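PDB 4CRQ: endo-1,3-beta-glucanase, family GH16 from Zobellia galactanivorans, which probably hydrolyses internal beta-1,3-glucosidic bonds of laminarin, this chain being the GH16 catalytic module of a longer, modular laminarinase. Local coordinates for residues Y159-E162 and S167-W170; L50-K55 and A67-Q72; N28-G31 and L35-Y38; W99-N104 and V108-C113. The protein carries 1 engineered substitution. One frame throughout, in Å; residues are numbered along the deposited sequence.

Interactions 1 and 2 are buried and join the strands of two beta hairpins, but differ in chemistry: interaction 1 is true backbone pairing, whereas in interaction 2 the strands have parted and only apolar side chains meet. Interactions 3 and 4 tie a strand to a short helical or looped segment close by in sequence. Interaction 3 is mostly buried and aromatic; interaction 4 reaches the surface and mixes a helix-turn bond with apolar contacts. Arg-68 of interaction 2 connects three of them, packing on Trp-30 and Tyr-38 of interaction 3 and on Trp-99 of interaction 4. Interaction 1 touches none of the others, though its nearest atoms come within about 5 Å of interaction 4.

Interaction 1 of 4, residues Y159-E162 and S167-W170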
loop_
_atom_site.group_PDB
_atom_site.type_symbol
_atom_site.label_atom_id
_atom_site.label_comp_id
_atom_site.label_asym_id
_atom_site.label_seq_id
_atom_site.Cartn_x
_atom_site.Cartn_y
_atom_site.Cartn_z
ATOM N N TYR A 159 10.876 0.208 -2.495
ATOM C CA TYR A 159 10.129 -0.782 -1.706
ATOM C C TYR A 159 9.629 -1.845 -2.656
ATOM O O TYR A 159 8.966 -1.498 -3.647
ATOM C CB TYR A 159 8.959 -0.118 -1.008
ATOM C CG TYR A 159 9.428 0.953 -0.044
ATOM C CD1 TYR A 159 9.881 0.598 1.242
ATOM C CD2 TYR A 159 9.440 2.323 -0.412
ATOM C CE1 TYR A 159 10.323 1.564 2.126
ATOM C CE2 TYR A 159 9.882 3.309 0.489
ATOM C CZ TYR A 159 10.323 2.926 1.765
ATOM O OH TYR A 159 10.764 3.838 2.708
ATOM N N SER A 160 9.921 -3.136 -2.399
ATOM C CA SER A 160 9.489 -4.160 -3.347
ATOM C C SER A 160 9.161 -5.470 -2.653
ATOM O O SER A 160 9.589 -5.711 -1.513
ATOM C CB SER A 160 10.595 -4.398 -4.401
ATOM O OG SER A 160 11.745 -4.948 -3.774
ATOM N N VAL A 161 8.406 -6.303 -3.363
ATOM C CA VAL A 161 8.242 -7.695 -3.003
ATOM C C VAL A 161 8.583 -8.533 -4.204
ATOM O O VAL A 161 8.285 -8.109 -5.329
ATOM C CB VAL A 161 6.811 -8.079 -2.518
ATOM C CG1 VAL A 161 6.551 -7.500 -1.146
ATOM C CG2 VAL A 161 5.726 -7.721 -3.563
ATOM N N GLU A 162 9.202 -9.688 -3.984
ATOM C CA GLU A 162 9.331 -10.713 -5.034
ATOM C C GLU A 162 8.369 -11.829 -4.641
ATOM O O GLU A 162 8.496 -12.419 -3.558
ATOM C CB GLU A 162 10.743 -11.249 -5.168
ATOM C CG GLU A 162 11.691 -10.286 -5.841
ATOM C CD GLU A 162 13.129 -10.772 -5.881
ATOM O OE1 GLU A 162 13.467 -11.858 -5.346
ATOM O OE2 GLU A 162 13.944 -10.035 -6.457
ATOM N N SER A 167 6.892 -18.465 -2.519
ATOM C CA SER A 167 7.213 -17.524 -1.447
ATOM C C SER A 167 6.902 -16.090 -1.800
ATOM O O SER A 167 6.709 -15.773 -2.972
ATOM C CB SER A 167 8.720 -17.610 -1.119
ATOM O OG SER A 167 9.500 -17.210 -2.241
ATOM N N ILE A 168 6.846 -15.233 -0.782
ATOM C CA ILE A 168 6.836 -13.768 -0.993
ATOM C C ILE A 168 8.031 -13.303 -0.174
ATOM O O ILE A 168 8.183 -13.705 0.997
ATOM C CB ILE A 168 5.533 -13.073 -0.562
ATOM C CG1 ILE A 168 4.356 -13.628 -1.374
ATOM C CG2 ILE A 168 5.630 -11.540 -0.701
ATOM C CD1 ILE A 168 2.975 -13.339 -0.804
ATOM N N LYS A 169 8.856 -12.457 -0.779
ATOM C CA LYS A 169 10.009 -11.860 -0.106
ATOM C C LYS A 169 9.847 -10.348 -0.169
ATOM O O LYS A 169 9.423 -9.828 -1.210
ATOM C CB LYS A 169 11.324 -12.300 -0.766
ATOM C CG LYS A 169 11.604 -13.809 -0.763
ATOM C CD LYS A 169 12.793 -14.084 -1.671
ATOM C CE LYS A 169 12.907 -15.538 -2.120
ATOM N NZ LYS A 169 13.821 -16.329 -1.278
ATOM N N TRP A 170 10.201 -9.645 0.915
ATOM C CA TRP A 170 10.151 -8.177 0.971
ATOM C C TRP A 170 11.537 -7.591 1.023
ATOM O O TRP A 170 12.456 -8.186 1.621
ATOM C CB TRP A 170 9.408 -7.689 2.216
ATOM C CG TRP A 170 7.925 -7.912 2.234
ATOM C CD1 TRP A 170 6.921 -6.978 1.996
ATOM C CD2 TRP A 170 7.223 -9.168 2.518
ATOM N NE1 TRP A 170 5.687 -7.548 2.097
ATOM C CE2 TRP A 170 5.790 -8.866 2.413
ATOM C CE3 TRP A 170 7.625 -10.477 2.841
ATOM C CZ2 TRP A 170 4.810 -9.840 2.625
ATOM C CZ3 TRP A 170 6.631 -11.448 3.054
ATOM C CH2 TRP A 170 5.256 -11.133 2.943
HETATM O O HOH W 1 9.784 -14.910 -3.771
#
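This is a buried antiparallel strand pairing, the two arms of the beta hairpin formed by strands 156-163 and 167-172 in the GH16 beta-jelly-roll. Glu-162 and Lys-169 form a hydrogen-bonded pair: Glu-162 N gives its hydrogen to Lys-169 O, and Lys-169 N returns one to Glu-162 O, each bond 2.8 Å long. Next to it, Val-161 and Trp-170 make the non-hydrogen-bonded pair, their CA atoms 4.4 Å apart and their side chains running alongside each other off one face of the sheet. Val-161 holds CG1 anti to its carbonyl carbon (chi1 -72°), which sets that methyl over one face of the indole, 3.5 Å from the centroid of the five-membered ring of Trp-170. Ile-168 CG2 lies over the same face, towards the rim, and meets Val-161 CB at 4.1 Å. Trp-170 NE1, beside the valine methyl, donates to Asp-117 O. Glu-162 and Lys-169 send their side chains to the other face of the sheet, where their charged ends stay apart, Glu-162 OE1 lying 6.1 Å from Lys-169 NZ. Near the hairpin turn a water molecule bridges the strands, donating to Glu-162 O at 2.8 Å and hydrogen-bonded to Ser-167 OG.

Interaction 2 of 4, residues L50-K55 and A67-Q72. With ACT (acetate ion), chain F.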
loop_
_atom_site.group_PDB
_atom_site.type_symbol
_atom_site.label_atom_id
_atom_site.label_comp_id
_atom_site.label_asym_id
_atom_site.label_seq_id
_atom_site.Cartn_x
_atom_site.Cartn_y
_atom_site.Cartn_z
ATOM N N LEU A 50 3.954 11.091 -8.693
ATOM C CA LEU A 50 2.637 11.129 -8.068
ATOM C C LEU A 50 2.804 11.769 -6.678
ATOM O O LEU A 50 3.715 11.416 -5.916
ATOM C CB LEU A 50 2.059 9.720 -7.902
ATOM C CG LEU A 50 0.804 9.530 -7.034
ATOM C CD1 LEU A 50 -0.376 10.208 -7.719
ATOM C CD2 LEU A 50 0.554 8.049 -6.759
ATOM N N VAL A 51 1.928 12.718 -6.365
ATOM C CA VAL A 51 1.932 13.356 -5.045
ATOM C C VAL A 51 0.584 13.055 -4.424
ATOM O O VAL A 51 -0.446 13.503 -4.950
ATOM C CB VAL A 51 2.187 14.891 -5.128
ATOM C CG1 VAL A 51 2.267 15.517 -3.733
ATOM C CG2 VAL A 51 3.445 15.185 -5.957
ATOM N N ILE A 52 0.574 12.306 -3.310
ATOM C CA ILE A 52 -0.654 12.131 -2.507
ATOM C C ILE A 52 -0.484 13.058 -1.310
ATOM O O ILE A 52 0.481 12.922 -0.508
ATOM C CB ILE A 52 -0.887 10.674 -2.070
ATOM C CG1 ILE A 52 -1.207 9.778 -3.290
ATOM C CG2 ILE A 52 -1.956 10.589 -0.941
ATOM C CD1 ILE A 52 -1.254 8.295 -2.967
ATOM N N THR A 53 -1.430 13.991 -1.169
ATOM C CA THR A 53 -1.346 14.990 -0.105
ATOM C C THR A 53 -2.421 14.788 0.952
ATOM O O THR A 53 -3.606 14.764 0.611
ATOM C CB THR A 53 -1.451 16.436 -0.684
ATOM O OG1 THR A 53 -0.460 16.625 -1.700
ATOM C CG2 THR A 53 -1.259 17.498 0.423
ATOM N N ALA A 54 -2.007 14.627 2.214
ATOM C CA ALA A 54 -2.928 14.580 3.358
ATOM C C ALA A 54 -3.067 16.009 3.878
ATOM O O ALA A 54 -2.045 16.685 4.091
ATOM C CB ALA A 54 -2.416 13.652 4.460
ATOM N N LYS A 55 -4.306 16.467 4.070
ATOM C CA LYS A 55 -4.577 17.840 4.469
ATOM C C LYS A 55 -5.431 17.874 5.683
ATOM O O LYS A 55 -6.260 16.978 5.902
ATOM C CB LYS A 55 -5.355 18.580 3.347
ATOM C CG LYS A 55 -4.683 18.675 1.955
ATOM C CD LYS A 55 -5.577 19.335 0.873
ATOM C CE LYS A 55 -5.014 19.180 -0.536
ATOM N NZ LYS A 55 -5.870 19.929 -1.512
ATOM N N ALA A 67 -5.733 10.820 -0.410
ATOM C CA ALA A 67 -6.106 10.045 -1.586
ATOM C C ALA A 67 -5.782 8.578 -1.422
ATOM O O ALA A 67 -4.868 8.216 -0.690
ATOM C CB ALA A 67 -5.419 10.582 -2.833
ATOM N N ARG A 68 -6.566 7.753 -2.107
ATOM C CA ARG A 68 -6.405 6.310 -2.166
ATOM C C ARG A 68 -6.719 5.902 -3.602
ATOM O O ARG A 68 -7.785 6.236 -4.133
ATOM C CB ARG A 68 -7.329 5.600 -1.159
ATOM C CG ARG A 68 -7.325 4.071 -1.275
ATOM C CD ARG A 68 -7.993 3.449 -0.047
ATOM N NE ARG A 68 -8.385 2.047 -0.261
ATOM C CZ ARG A 68 -8.540 1.136 0.714
ATOM N NH1 ARG A 68 -8.293 1.458 1.993
ATOM N NH2 ARG A 68 -8.921 -0.096 0.404
ATOM N N MET A 69 -5.781 5.183 -4.222
ATOM C CA MET A 69 -5.864 4.796 -5.626
ATOM C C MET A 69 -5.615 3.315 -5.792
ATOM O O MET A 69 -4.837 2.757 -5.041
ATOM C CB MET A 69 -4.739 5.505 -6.368
ATOM C CG MET A 69 -4.756 7.002 -6.349
ATOM S SD MET A 69 -3.116 7.638 -6.756
ATOM C CE MET A 69 -2.840 7.117 -8.468
ATOM N N LYS A 70 -6.248 2.674 -6.773
ATOM C CA LYS A 70 -6.085 1.233 -6.990
ATOM C C LYS A 70 -6.121 0.934 -8.472
ATOM O O LYS A 70 -6.696 1.721 -9.231
ATOM C CB LYS A 70 -7.188 0.460 -6.204
ATOM C CG LYS A 70 -8.601 0.794 -6.682
ATOM C CD LYS A 70 -9.710 0.124 -5.876
ATOM C CE LYS A 70 -11.075 0.546 -6.399
ATOM N NZ LYS A 70 -12.180 -0.166 -5.691
ATOM N N THR A 71 -5.522 -0.197 -8.869
ATOM C CA THR A 71 -5.563 -0.614 -10.268
ATOM C C THR A 71 -6.676 -1.651 -10.495
ATOM O O THR A 71 -6.744 -2.250 -11.576
ATOM C CB THR A 71 -4.203 -1.182 -10.748
ATOM O OG1 THR A 71 -3.908 -2.407 -10.070
ATOM C CG2 THR A 71 -3.082 -0.188 -10.511
ATOM N N GLN A 72 -7.530 -1.879 -9.487
ATOM C CA GLN A 72 -8.628 -2.859 -9.603
ATOM C C GLN A 72 -9.446 -2.714 -10.893
ATOM O O GLN A 72 -9.908 -1.601 -11.193
ATOM C CB GLN A 72 -9.520 -2.809 -8.360
ATOM C CG GLN A 72 -10.650 -3.835 -8.359
ATOM C CD GLN A 72 -11.464 -3.756 -7.090
ATOM O OE1 GLN A 72 -11.533 -2.697 -6.455
ATOM N NE2 GLN A 72 -12.082 -4.872 -6.702
HETATM C C ACT F . -11.226 -1.740 -2.347
HETATM O O ACT F . -10.605 -0.705 -2.029
HETATM O OXT ACT F . -12.163 -1.816 -3.191
HETATM C CH3 ACT F . -10.806 -2.973 -1.649
#
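The ends of Leu-50 and Met-69 meet tip to tip. With CG anti to the backbone N (chi1 169°), Leu-50 presents both methyls to the thioether: its CD2 lies 3.7 Å from Met-69 SD and CD1 3.9 Å from the same sulfur. Met-69 bends at its last torsion (chi3 65°), bringing CE back beside the leucine, so that sulfur and terminal methyl both touch it. Ile-52 sends its two branches to different partners. CG2 packs against Ala-67, 3.9 Å from its CB, while CD1 at the end of the longer branch comes within 4.3 Å of Met-69 SD. No hydrogen bond crosses between 50-55 and 67-72, although both belong to one hairpin, strands 49-59 and 62-70. Here the arms have separated: the first pairs with strand 220-231 and the second with strand 196-204, consistent with the two-sheet sandwich of the GH16 jelly-roll, whose interior these apolar side chains help fill. Arg-68 and Lys-70 leave the second strand on the side away from that interior. Between them they hold an acetate, probably from the crystallisation liquor: Arg-68 NH2 donates to one oxygen, approached at the guanidinium edge, and Lys-70 NZ to the other. Glu-22 steadies the arginine through a salt bridge at NE, and Lys-70, stretched out to its ammonium, also donates to Gln-72 OE1 at 2.7 Å.

Interaction 3 of 4, residues N28-G31 and L35-Y38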
loop_
_atom_site.group_PDB
_atom_site.type_symbol
_atom_site.label_atom_id
_atom_site.label_comp_id
_atom_site.label_asym_id
_atom_site.label_seq_id
_atom_site.Cartn_x
_atom_site.Cartn_y
_atom_site.Cartn_z
ATOM N N ASN A 28 -16.564 2.009 8.551
ATOM C CA ASN A 28 -15.816 2.191 9.816
ATOM C C ASN A 28 -14.369 2.684 9.558
ATOM O O ASN A 28 -13.389 2.102 10.083
ATOM C CB ASN A 28 -15.807 0.899 10.651
ATOM C CG ASN A 28 -17.174 0.500 11.175
ATOM O OD1 ASN A 28 -17.451 -0.687 11.296
ATOM N ND2 ASN A 28 -18.028 1.470 11.489
ATOM N N GLY A 29 -14.243 3.736 8.745
ATOM C CA GLY A 29 -12.922 4.305 8.437
ATOM C C GLY A 29 -12.026 3.277 7.758
ATOM O O GLY A 29 -10.980 2.916 8.310
ATOM N N TRP A 30 -12.468 2.796 6.599
ATOM C CA TRP A 30 -11.729 1.829 5.761
ATOM C C TRP A 30 -11.343 0.612 6.562
ATOM O O TRP A 30 -10.277 0.039 6.372
ATOM C CB TRP A 30 -10.550 2.523 5.047
ATOM C CG TRP A 30 -11.120 3.515 4.071
ATOM C CD1 TRP A 30 -11.344 4.869 4.281
ATOM C CD2 TRP A 30 -11.598 3.247 2.731
ATOM N NE1 TRP A 30 -11.897 5.445 3.179
ATOM C CE2 TRP A 30 -12.083 4.531 2.215
ATOM C CE3 TRP A 30 -11.669 2.116 1.921
ATOM C CZ2 TRP A 30 -12.611 4.661 0.943
ATOM C CZ3 TRP A 30 -12.204 2.249 0.631
ATOM C CH2 TRP A 30 -12.659 3.495 0.149
ATOM N N GLY A 31 -12.245 0.237 7.471
ATOM C CA GLY A 31 -12.106 -0.917 8.375
ATOM C C GLY A 31 -11.082 -0.781 9.491
ATOM O O GLY A 31 -10.822 -1.763 10.194
ATOM N N LEU A 35 -9.254 8.430 10.036
ATOM C CA LEU A 35 -9.898 9.761 10.201
ATOM C C LEU A 35 -10.052 10.578 8.916
ATOM O O LEU A 35 -10.741 11.598 8.928
ATOM C CB LEU A 35 -9.162 10.582 11.306
ATOM C CG LEU A 35 -8.895 9.842 12.638
ATOM C CD1 LEU A 35 -7.982 10.658 13.532
ATOM C CD2 LEU A 35 -10.199 9.480 13.358
ATOM N N GLN A 36 -9.427 10.128 7.822
ATOM C CA GLN A 36 -9.482 10.910 6.556
ATOM C C GLN A 36 -10.669 10.566 5.648
ATOM O O GLN A 36 -11.182 9.425 5.637
ATOM C CB GLN A 36 -8.197 10.764 5.694
ATOM C CG GLN A 36 -8.099 9.455 4.900
ATOM C CD GLN A 36 -8.053 8.195 5.748
ATOM O OE1 GLN A 36 -7.498 8.202 6.853
ATOM N NE2 GLN A 36 -8.639 7.101 5.238
ATOM N N TYR A 37 -11.081 11.569 4.888
ATOM C CA TYR A 37 -12.043 11.396 3.826
ATOM C C TYR A 37 -11.247 11.442 2.486
ATOM O O TYR A 37 -10.643 12.480 2.186
ATOM C CB TYR A 37 -13.094 12.501 3.892
ATOM C CG TYR A 37 -14.270 12.389 2.936
ATOM C CD1 TYR A 37 -14.122 12.557 1.523
ATOM C CD2 TYR A 37 -15.561 12.144 3.433
ATOM C CE1 TYR A 37 -15.221 12.458 0.653
ATOM C CE2 TYR A 37 -16.659 12.046 2.563
ATOM C CZ TYR A 37 -16.488 12.212 1.191
ATOM O OH TYR A 37 -17.578 12.109 0.376
ATOM N N TYR A 38 -11.209 10.345 1.709
ATOM C CA TYR A 38 -10.458 10.361 0.459
ATOM C C TYR A 38 -11.173 11.153 -0.613
ATOM O O TYR A 38 -12.392 11.095 -0.737
ATOM C CB TYR A 38 -10.234 8.937 0.019
ATOM C CG TYR A 38 -9.216 8.139 0.849
ATOM C CD1 TYR A 38 -7.921 8.650 1.084
ATOM C CD2 TYR A 38 -9.538 6.869 1.368
ATOM C CE1 TYR A 38 -6.962 7.934 1.800
ATOM C CE2 TYR A 38 -8.601 6.140 2.099
ATOM C CZ TYR A 38 -7.319 6.675 2.307
ATOM O OH TYR A 38 -6.365 5.981 3.005
#
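Trp-30, which faces Gln-36 and Tyr-38, lies in a weakly bonded turn of left-handed backbone, with positive phi from Asn-28 through Gly-31, while 36-38 is an extended strand. The indole points across to that strand with CG anti to the carbonyl carbon. Tyr-38 comes in over one face: its CD2 sits 3.1 Å above the indole plane, towards the rim, and 3.3 Å from Trp-30 NE1. Seen from the tyrosine, Trp-30 CE2 lies at the ring edge, in plane. The rings are inclined at 59°, an oblique pair with centroids 4.9 Å apart. Gln-36 places CG between its backbone N and carbonyl carbon (chi1 78°), laying it over a face of the Tyr-38 ring, 3.6 Å above the plane; a bend at chi2 (-62°) then brings its amide NE2 to 3.6 Å from Trp-30 CD1. No hydrogen bond crosses between the segments. The polar ends bond elsewhere instead: Trp-30 NE1 to Gly-24 O, Gln-36 NE2 to Glu-34 OE1, Gln-36 OE1 to Val-204 N and, weakly, Tyr-38 OH to Asn-201 ND2. Arg-68 of strand 62-70, the neighbour of 36-38 in the jelly-roll, touches both rings. Ties to outside partners restrain the indole and the amide, and the direct contact is probably mainly van der Waals, tyrosine CD2 and CE2 set against an indole face.

Interaction 4 of 4, residues W99-N104 and V108-C113; sequences WMLGNN and VSWPAC
Asn-104 holds CG between its backbone N and carbonyl carbon (chi1 67°), which swings its amide across to Val-108 and Cys-113. Asn-104 OD1 lies 3.2 Å from Cys-113 CA and close to its CB as well, while the amide carbon CG meets Val-108 CG2 at 3.6 Å. The amide's nitrogen, ND2, bonds to Glu-191 OE1, which helps set its rotation. The backbone adds a nearly straight hydrogen bond, Val-108 N to Asn-104 O at 2.8 Å (N-H...O angle 174°), the single turn of helix 105-108. Asn-104 stands at the N-cap of that helix without a capping bond from its side chain. Beyond the helix the chain turns back, and Cys-113 O receives a CA-H...O contact from Gly-102 CA, 3.4 Å away; the CA atoms of Gly-102 and Cys-113, 4.7 Å apart, are the nearest between the segments. Leu-101 CD2 approaches Trp-110 at the indole edge, 3.7 Å from CD1, and also touches Cys-113 SG. One face of that indole carries Pro-111 CB over its centre, the proline following a cis peptide bond, and Trp-110 NE1 bonds to Glu-115 OE1. The loop thus leads from the end of strand 94-102 into strand 115-117, whose Glu-Ile-Asp matches the start of the GH16 signature, the strand that carries the active site in other members of the family.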
loop_
_atom_site.group_PDB
_atom_site.type_symbol
_atom_site.label_atom_id
_atom_site.label_comp_id
_atom_site.label_asym_id
_atom_site.label_seq_id
_atom_site.Cartn_x
_atom_site.Cartn_y
_atom_site.Cartn_z
ATOM N N TRP A 99 0.500 -1.396 -1.476
ATOM C CA TRP A 99 -0.001 -2.740 -1.196
ATOM C C TRP A 99 -0.798 -3.367 -2.289
ATOM O O TRP A 99 -0.934 -2.766 -3.359
ATOM C CB TRP A 99 -0.765 -2.718 0.135
ATOM C CG TRP A 99 -1.864 -1.681 0.286
ATOM C CD1 TRP A 99 -1.786 -0.290 0.147
ATOM C CD2 TRP A 99 -3.244 -1.942 0.673
ATOM N NE1 TRP A 99 -2.997 0.304 0.406
ATOM C CE2 TRP A 99 -3.921 -0.640 0.723
ATOM C CE3 TRP A 99 -3.973 -3.095 0.965
ATOM C CZ2 TRP A 99 -5.270 -0.525 1.063
ATOM C CZ3 TRP A 99 -5.314 -2.971 1.311
ATOM C CH2 TRP A 99 -5.956 -1.716 1.357
ATOM N N MET A 100 -1.314 -4.575 -2.052
ATOM C CA MET A 100 -2.018 -5.333 -3.099
ATOM C C MET A 100 -3.141 -6.119 -2.468
ATOM O O MET A 100 -3.028 -6.561 -1.317
ATOM C CB MET A 100 -1.069 -6.330 -3.793
ATOM C CG MET A 100 0.221 -5.700 -4.333
ATOM S SD MET A 100 1.275 -6.888 -5.180
ATOM C CE MET A 100 0.452 -7.001 -6.765
ATOM N N LEU A 101 -4.225 -6.293 -3.208
ATOM C CA LEU A 101 -5.368 -7.120 -2.767
ATOM C C LEU A 101 -5.780 -8.098 -3.857
ATOM O O LEU A 101 -5.667 -7.763 -5.044
ATOM C CB LEU A 101 -6.568 -6.229 -2.430
ATOM C CG LEU A 101 -6.553 -5.437 -1.109
ATOM C CD1 LEU A 101 -7.601 -4.329 -1.118
ATOM C CD2 LEU A 101 -6.733 -6.328 0.109
ATOM N N GLY A 102 -6.298 -9.279 -3.496
ATOM C CA GLY A 102 -6.733 -10.239 -4.516
ATOM C C GLY A 102 -7.914 -9.696 -5.309
ATOM O O GLY A 102 -8.834 -9.085 -4.727
ATOM N N ASN A 103 -7.882 -9.896 -6.631
ATOM C CA ASN A 103 -9.035 -9.567 -7.506
ATOM C C ASN A 103 -10.351 -10.125 -7.000
ATOM O O ASN A 103 -11.410 -9.518 -7.207
ATOM C CB ASN A 103 -8.844 -10.135 -8.907
ATOM C CG ASN A 103 -7.909 -9.313 -9.765
ATOM O OD1 ASN A 103 -7.416 -8.246 -9.361
ATOM N ND2 ASN A 103 -7.660 -9.807 -10.962
ATOM N N ASN A 104 -10.292 -11.289 -6.342
ATOM C CA ASN A 104 -11.534 -11.958 -5.900
ATOM C C ASN A 104 -12.187 -11.352 -4.637
ATOM O O ASN A 104 -13.151 -11.925 -4.100
ATOM C CB ASN A 104 -11.325 -13.479 -5.769
ATOM C CG ASN A 104 -10.360 -13.864 -4.652
ATOM O OD1 ASN A 104 -9.738 -13.004 -3.997
ATOM N ND2 ASN A 104 -10.220 -15.163 -4.435
ATOM N N VAL A 108 -15.133 -13.097 -2.503
ATOM C CA VAL A 108 -14.775 -13.792 -1.228
ATOM C C VAL A 108 -14.543 -12.847 -0.037
ATOM O O VAL A 108 -14.372 -13.309 1.105
ATOM C CB VAL A 108 -13.559 -14.764 -1.386
ATOM C CG1 VAL A 108 -13.820 -15.790 -2.492
ATOM C CG2 VAL A 108 -12.255 -13.999 -1.630
ATOM N N SER A 109 -14.537 -11.540 -0.316
ATOM C CA SER A 109 -14.347 -10.470 0.684
ATOM C C SER A 109 -12.916 -10.482 1.289
ATOM O O SER A 109 -12.036 -11.224 0.814
ATOM C CB SER A 109 -15.481 -10.520 1.744
ATOM O OG SER A 109 -15.535 -9.335 2.505
ATOM N N TRP A 110 -12.687 -9.661 2.314
ATOM C CA TRP A 110 -11.400 -9.570 3.004
ATOM C C TRP A 110 -11.545 -10.229 4.355
ATOM O O TRP A 110 -12.602 -10.089 4.975
ATOM C CB TRP A 110 -10.950 -8.107 3.108
ATOM C CG TRP A 110 -9.593 -7.919 3.760
ATOM C CD1 TRP A 110 -8.351 -7.754 3.132
ATOM C CD2 TRP A 110 -9.298 -7.886 5.207
ATOM N NE1 TRP A 110 -7.346 -7.624 4.062
ATOM C CE2 TRP A 110 -7.838 -7.693 5.323
ATOM C CE3 TRP A 110 -10.069 -7.997 6.393
ATOM C CZ2 TRP A 110 -7.197 -7.611 6.560
ATOM C CZ3 TRP A 110 -9.407 -7.913 7.635
ATOM C CH2 TRP A 110 -8.006 -7.726 7.715
ATOM N N PRO A 111 -10.502 -10.949 4.850
ATOM C CA PRO A 111 -9.163 -11.160 4.274
ATOM C C PRO A 111 -8.988 -12.386 3.371
ATOM O O PRO A 111 -7.857 -12.652 2.944
ATOM C CB PRO A 111 -8.290 -11.272 5.532
ATOM C CG PRO A 111 -9.176 -11.979 6.528
ATOM C CD PRO A 111 -10.599 -11.587 6.185
ATOM N N ALA A 112 -10.078 -13.113 3.080
ATOM C CA ALA A 112 -9.998 -14.319 2.232
ATOM C C ALA A 112 -9.360 -14.023 0.880
ATOM O O ALA A 112 -8.693 -14.887 0.348
ATOM C CB ALA A 112 -11.350 -14.980 2.034
ATOM N N CYS A 113 -9.566 -12.809 0.339
ATOM C CA CYS A 113 -8.972 -12.409 -0.942
ATOM C C CYS A 113 -7.440 -12.357 -0.914
ATOM O O CYS A 113 -6.799 -12.460 -1.957
ATOM C CB CYS A 113 -9.492 -11.042 -1.366
ATOM S SG CYS A 113 -9.129 -9.724 -0.181
#